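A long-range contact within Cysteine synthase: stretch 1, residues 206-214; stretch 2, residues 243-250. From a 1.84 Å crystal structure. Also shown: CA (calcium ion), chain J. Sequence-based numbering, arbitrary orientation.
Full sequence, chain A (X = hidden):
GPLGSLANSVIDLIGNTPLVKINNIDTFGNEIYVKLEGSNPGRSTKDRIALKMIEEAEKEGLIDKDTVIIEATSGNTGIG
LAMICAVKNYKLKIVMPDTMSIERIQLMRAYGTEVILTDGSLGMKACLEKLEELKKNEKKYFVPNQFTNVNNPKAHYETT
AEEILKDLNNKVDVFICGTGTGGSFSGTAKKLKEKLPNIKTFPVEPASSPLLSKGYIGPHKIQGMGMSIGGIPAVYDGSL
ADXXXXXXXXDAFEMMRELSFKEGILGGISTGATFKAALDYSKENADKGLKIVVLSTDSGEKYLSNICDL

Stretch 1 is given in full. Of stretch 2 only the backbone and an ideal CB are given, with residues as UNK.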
ATOM      1  N   PRO A 206     -16.510   4.979  17.993  1.00 11.44           N
ATOM      2  CA  PRO A 206     -17.694   5.057  17.147  1.00 11.42           C
ATOM      3  C   PRO A 206     -18.871   5.665  17.912  1.00 11.49           C
ATOM      4  O   PRO A 206     -19.152   5.245  19.050  1.00 11.38           O
ATOM      5  CB  PRO A 206     -17.985   3.590  16.810  1.00 11.86           C
ATOM      6  CG  PRO A 206     -16.721   2.880  17.063  1.00 11.75           C
ATOM      7  CD  PRO A 206     -16.061   3.599  18.182  1.00 11.96           C
ATOM      8  N   ALA A 207     -19.569   6.595  17.288  1.00 11.70           N
ATOM      9  CA  ALA A 207     -20.763   7.175  17.922  1.00 12.33           C
ATOM     10  C   ALA A 207     -21.802   6.120  18.251  1.00 12.91           C
ATOM     11  O   ALA A 207     -22.490   6.281  19.255  1.00 13.06           O
ATOM     12  CB  ALA A 207     -21.382   8.280  17.058  1.00 11.97           C
ATOM     13  N   SER A 208     -21.942   5.058  17.442  1.00 12.93           N
ATOM     14  CA  SER A 208     -22.924   4.003  17.746  1.00 13.71           C
ATOM     15  C   SER A 208     -22.360   2.859  18.620  1.00 12.68           C
ATOM     16  O   SER A 208     -23.035   1.855  18.868  1.00 12.11           O
ATOM     17  CB  SER A 208     -23.545   3.449  16.464  1.00 14.98           C
ATOM     18  OG  SER A 208     -22.552   3.144  15.540  1.00 18.95           O
ATOM     19  N   SER A 209     -21.130   3.008  19.078  1.00 11.82           N
ATOM     20  CA  SER A 209     -20.615   2.151  20.132  1.00 11.61           C
ATOM     21  C   SER A 209     -19.803   2.955  21.129  1.00 12.03           C
ATOM     22  O   SER A 209     -18.593   2.745  21.293  1.00 12.64           O
ATOM     23  CB  SER A 209     -19.802   1.001  19.567  1.00 11.93           C
ATOM     24  OG  SER A 209     -19.666  -0.004  20.568  1.00 12.18           O
ATOM     25  N   PRO A 210     -20.494   3.821  21.879  1.00 12.48           N
ATOM     26  CA  PRO A 210     -19.876   4.845  22.679  1.00 12.03           C
ATOM     27  C   PRO A 210     -19.538   4.365  24.085  1.00 12.58           C
ATOM     28  O   PRO A 210     -20.039   4.930  25.088  1.00 12.92           O
ATOM     29  CB  PRO A 210     -20.946   5.904  22.686  1.00 12.21           C
ATOM     30  CG  PRO A 210     -22.194   5.115  22.809  1.00 12.38           C
ATOM     31  CD  PRO A 210     -21.967   3.907  21.969  1.00 12.43           C
ATOM     32  N   LEU A 211     -18.642   3.385  24.163  1.00 12.35           N
ATOM     33  CA  LEU A 211     -18.310   2.772  25.440  1.00 13.12           C
ATOM     34  C   LEU A 211     -17.694   3.771  26.416  1.00 13.69           C
ATOM     35  O   LEU A 211     -18.097   3.812  27.596  1.00 13.39           O
ATOM     36  CB  LEU A 211     -17.397   1.540  25.275  1.00 13.29           C
ATOM     37  CG  LEU A 211     -16.999   0.823  26.563  1.00 13.13           C
ATOM     38  CD1 LEU A 211     -18.237   0.438  27.356  1.00 13.25           C
ATOM     39  CD2 LEU A 211     -16.129  -0.412  26.276  1.00 13.54           C
ATOM     40  N   LEU A 212     -16.711   4.522  25.947  1.00 13.58           N
ATOM     41  CA  LEU A 212     -15.964   5.450  26.801  1.00 14.89           C
ATOM     42  C   LEU A 212     -16.816   6.641  27.196  1.00 15.83           C
ATOM     43  O   LEU A 212     -16.688   7.161  28.333  1.00 18.43           O
ATOM     44  CB  LEU A 212     -14.700   5.961  26.092  1.00 14.00           C
ATOM     45  CG  LEU A 212     -13.669   4.900  25.640  1.00 14.65           C
ATOM     46  CD1 LEU A 212     -12.471   5.564  24.966  1.00 14.06           C
ATOM     47  CD2 LEU A 212     -13.217   4.064  26.820  1.00 14.25           C
ATOM     48  N   SER A 213     -17.666   7.101  26.285  1.00 15.75           N
ATOM     49  CA  SER A 213     -18.370   8.367  26.482  1.00 16.98           C
ATOM     50  C   SER A 213     -19.734   8.152  27.119  1.00 18.34           C
ATOM     51  O   SER A 213     -20.191   9.013  27.848  1.00 18.56           O
ATOM     52  CB  SER A 213     -18.490   9.169  25.177  1.00 15.97           C
ATOM     53  OG  SER A 213     -19.180   8.456  24.160  1.00 15.41           O
ATOM     54  N   LYS A 214     -20.370   7.011  26.860  1.00 18.08           N
ATOM     55  CA  LYS A 214     -21.706   6.726  27.420  1.00 18.92           C
ATOM     56  C   LYS A 214     -21.882   5.411  28.128  1.00 18.43           C
ATOM     57  O   LYS A 214     -22.955   5.168  28.671  1.00 20.00           O
ATOM     58  CB  LYS A 214     -22.777   6.854  26.341  1.00 19.98           C
ATOM     59  CG  LYS A 214     -22.819   8.225  25.680  1.00 21.45           C
ATOM     60  CD  LYS A 214     -23.981   8.324  24.710  1.00 23.90           C
ATOM     61  CE  LYS A 214     -24.194   9.740  24.198  1.00 26.94           C
ATOM     62  NZ  LYS A 214     -25.638   9.906  23.859  1.00 29.30           N
ATOM     63  N   UNK A 243     -10.668  14.778  26.099  1.00 20.77           N
ATOM     64  CA  UNK A 243     -12.104  14.600  25.908  1.00 21.25           C
ATOM     65  C   UNK A 243     -12.215  13.310  25.078  1.00 19.92           C
ATOM     66  O   UNK A 243     -11.201  12.831  24.588  1.00 20.69           O
ATOM     67  CB  UNK A 243     -12.760  15.801  25.224  1.00 21.25           C
ATOM     68  N   UNK A 244     -13.402  12.740  24.967  1.00 19.41           N
ATOM     69  CA  UNK A 244     -13.658  11.593  24.075  1.00 17.51           C
ATOM     70  C   UNK A 244     -14.407  12.142  22.867  1.00 17.01           C
ATOM     71  O   UNK A 244     -15.455  12.765  23.010  1.00 15.61           O
ATOM     72  CB  UNK A 244     -14.454  10.487  24.771  1.00 17.51           C
ATOM     73  N   UNK A 245     -13.877  11.918  21.670  1.00 14.55           N
ATOM     74  CA  UNK A 245     -14.533  12.344  20.447  1.00 14.55           C
ATOM     75  C   UNK A 245     -15.195  11.121  19.823  1.00 14.83           C
ATOM     76  O   UNK A 245     -14.798   9.982  20.096  1.00 13.56           O
ATOM     77  CB  UNK A 245     -13.544  12.999  19.480  1.00 14.55           C
ATOM     78  N   UNK A 246     -16.216  11.382  19.022  1.00 14.22           N
ATOM     79  CA  UNK A 246     -16.944  10.342  18.346  1.00 15.38           C
ATOM     80  C   UNK A 246     -17.170  10.647  16.877  1.00 15.34           C
ATOM     81  O   UNK A 246     -17.048  11.793  16.438  1.00 16.68           O
ATOM     82  CB  UNK A 246     -18.286  10.114  19.044  1.00 15.38           C
ATOM     83  N   UNK A 247     -17.546   9.607  16.130  1.00 14.92           N
ATOM     84  CA  UNK A 247     -17.959   9.754  14.746  1.00 14.27           C
ATOM     85  C   UNK A 247     -19.028   8.727  14.393  1.00 13.97           C
ATOM     86  O   UNK A 247     -18.914   7.556  14.728  1.00 14.20           O
ATOM     87  CB  UNK A 247     -16.756   9.615  13.811  1.00 14.27           C
ATOM     88  N   UNK A 248     -20.080   9.190  13.734  1.00 14.18           N
ATOM     89  CA  UNK A 248     -21.116   8.314  13.181  1.00 14.40           C
ATOM     90  C   UNK A 248     -20.605   7.548  11.952  1.00 14.05           C
ATOM     91  O   UNK A 248     -19.719   8.000  11.245  1.00 13.63           O
ATOM     92  CB  UNK A 248     -22.354   9.133  12.810  1.00 14.40           C
ATOM     93  N   UNK A 249     -21.184   6.388  11.716  1.00 14.64           N
ATOM     94  CA  UNK A 249     -20.793   5.546  10.583  1.00 15.46           C
ATOM     95  C   UNK A 249     -20.856   6.312   9.261  1.00 16.02           C
ATOM     96  O   UNK A 249     -19.905   6.288   8.497  1.00 15.19           O
ATOM     97  CB  UNK A 249     -21.692   4.310  10.511  1.00 15.46           C
ATOM     98  N   UNK A 250     -21.983   6.984   8.984  1.00 16.76           N
ATOM     99  CA  UNK A 250     -22.158   7.647   7.690  1.00 17.59           C
ATOM    100  C   UNK A 250     -21.126   8.740   7.469  1.00 16.34           C
ATOM    101  O   UNK A 250     -20.559   8.853   6.382  1.00 15.69           O
ATOM    102  CB  UNK A 250     -23.565   8.238   7.584  1.00 17.59           C
TER
HETATM  103 CA    CA J 508     -25.317  10.879  10.604  1.00 47.11          CA

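Position 243 has nothing of stretch 1 within 5.5 Å of its ideal CB, so the contact sets no demand there. The residue is Asp243, whose OD1 accepts a weak hydrogen bond from the backbone N of position 244 at 2.9 Å.

At position 244 the CA-to-CB bond points toward the short helix of stretch 1, and the ideal CB lies 4.3 Å from Ser213 CB and 4.7 Å from Leu212 CB. A medium-sized aliphatic side chain, such as valine, leucine, isoleucine or methionine, would suit this surface. The deposited residue is Ile244. Its CG2 lies 4.1 Å from both Leu212 CB and Ser213 CB, and its CD1 is also 4.1 Å from Leu212 CB.

Position 245 has extended backbone angles and a CB directed away from stretch 1, which leaves the choice open; it is Leu245.

The next CB, at position 246, turns back toward stretch 1. It sits 4.0 Å from Ala207 CA, leaving room for a compact side chain; valine, threonine or isoleucine would all fit an extended backbone. Val246 fills the place: CG2 packs 4.1 Å from Ala207 CB, while CG1 lies 4.0 Å from Ser213 OG.

Position 247 pairs with Pro206 in a parallel bridge, and its O accepts a nearly linear hydrogen bond from Ala207 N at 2.8 Å. Since CB points away, stretch 1 hardly restricts the side chain, and many would do. It is Cys247.

Position 248 directly precedes a helix, where serine, threonine, aspartate or asparagine would be common. Its CB points away, yet lies only 4.4 Å from Ala207 CB, so a longer chain could fold back over the alanine. Glu248 does so with chi1 and chi2 both m, bringing CD to 3.4 Å from Ala207 CB. Its OE1 also accepts a hydrogen bond from a water at 2.7 Å; the same water donates to Ser208 OG at 3.2 Å.

At position 249 the CB points sideways, 5.2 Å from Ser208 OG, and a short polar group could approach that hydroxyl. In Asp249, OD1 comes to 3.7 Å from Ser208 OG and accepts from a second water at 2.9 Å. That water takes a hydrogen bond from Ser208 N at 3.1 Å and donates to Cys247 O at 2.9 Å.

Position 250 is out of reach of stretch 1, but the nearby calcium favours an acidic residue. Asp250 binds it through OD1 and OD2, each 2.6 Å from the ion CA.

Stretch 2, residues 243-250: DILVCEDD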
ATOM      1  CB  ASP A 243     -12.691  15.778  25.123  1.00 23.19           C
ATOM      2  CG  ASP A 243     -14.201  15.914  25.270  1.00 24.97           C
ATOM      3  OD1 ASP A 243     -14.819  15.109  26.002  1.00 26.60           O
ATOM      4  OD2 ASP A 243     -14.765  16.818  24.633  1.00 29.96           O
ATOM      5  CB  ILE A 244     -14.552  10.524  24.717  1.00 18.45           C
ATOM      6  CG1 ILE A 244     -14.073  10.113  26.123  1.00 19.01           C
ATOM      7  CG2 ILE A 244     -14.691   9.332  23.769  1.00 17.42           C
ATOM      8  CD1 ILE A 244     -12.684   9.519  26.224  1.00 18.85           C
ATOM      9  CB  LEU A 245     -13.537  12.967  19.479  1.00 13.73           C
ATOM     10  CG  LEU A 245     -12.648  14.083  20.061  1.00 14.32           C
ATOM     11  CD1 LEU A 245     -11.670  14.589  19.010  1.00 12.87           C
ATOM     12  CD2 LEU A 245     -13.502  15.214  20.619  1.00 13.87           C
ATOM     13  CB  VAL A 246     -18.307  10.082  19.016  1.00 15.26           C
ATOM     14  CG1 VAL A 246     -18.116   9.770  20.493  1.00 16.44           C
ATOM     15  CG2 VAL A 246     -19.266  11.269  18.796  1.00 16.77           C
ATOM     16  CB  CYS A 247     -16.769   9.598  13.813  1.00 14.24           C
ATOM     17  SG  CYS A 247     -17.129  10.022  12.093  1.00 14.26           S
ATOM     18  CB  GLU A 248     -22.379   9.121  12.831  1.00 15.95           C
ATOM     19  CG  GLU A 248     -23.026   9.842  14.027  1.00 16.71           C
ATOM     20  CD  GLU A 248     -23.932   8.949  14.884  1.00 19.79           C
ATOM     21  OE1 GLU A 248     -24.085   7.742  14.599  1.00 22.22           O
ATOM     22  OE2 GLU A 248     -24.521   9.471  15.856  1.00 23.03           O
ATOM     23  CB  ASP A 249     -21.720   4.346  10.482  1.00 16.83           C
ATOM     24  CG  ASP A 249     -21.574   3.351  11.628  1.00 17.59           C
ATOM     25  OD1 ASP A 249     -20.552   3.399  12.382  1.00 18.02           O
ATOM     26  OD2 ASP A 249     -22.473   2.498  11.753  1.00 18.67           O
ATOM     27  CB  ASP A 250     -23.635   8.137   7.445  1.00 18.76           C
ATOM     28  CG  ASP A 250     -24.203   9.090   8.551  1.00 21.94           C
ATOM     29  OD1 ASP A 250     -23.519   9.352   9.577  1.00 21.74           O
ATOM     30  OD2 ASP A 250     -25.350   9.580   8.380  1.00 24.11           O
TER
HETATM   31  O   HOH W   1     -20.350   4.988  14.763  1.00 13.69           O
HETATM   32  O   HOH W   2     -23.300   5.427  13.460  1.00 19.16           O
HETATM   33  O   HOH W   3     -24.571  12.709   8.670  1.00 35.82           O
HETATM   34  O   HOH W   4     -23.999  12.449  11.659  1.00 31.86           O
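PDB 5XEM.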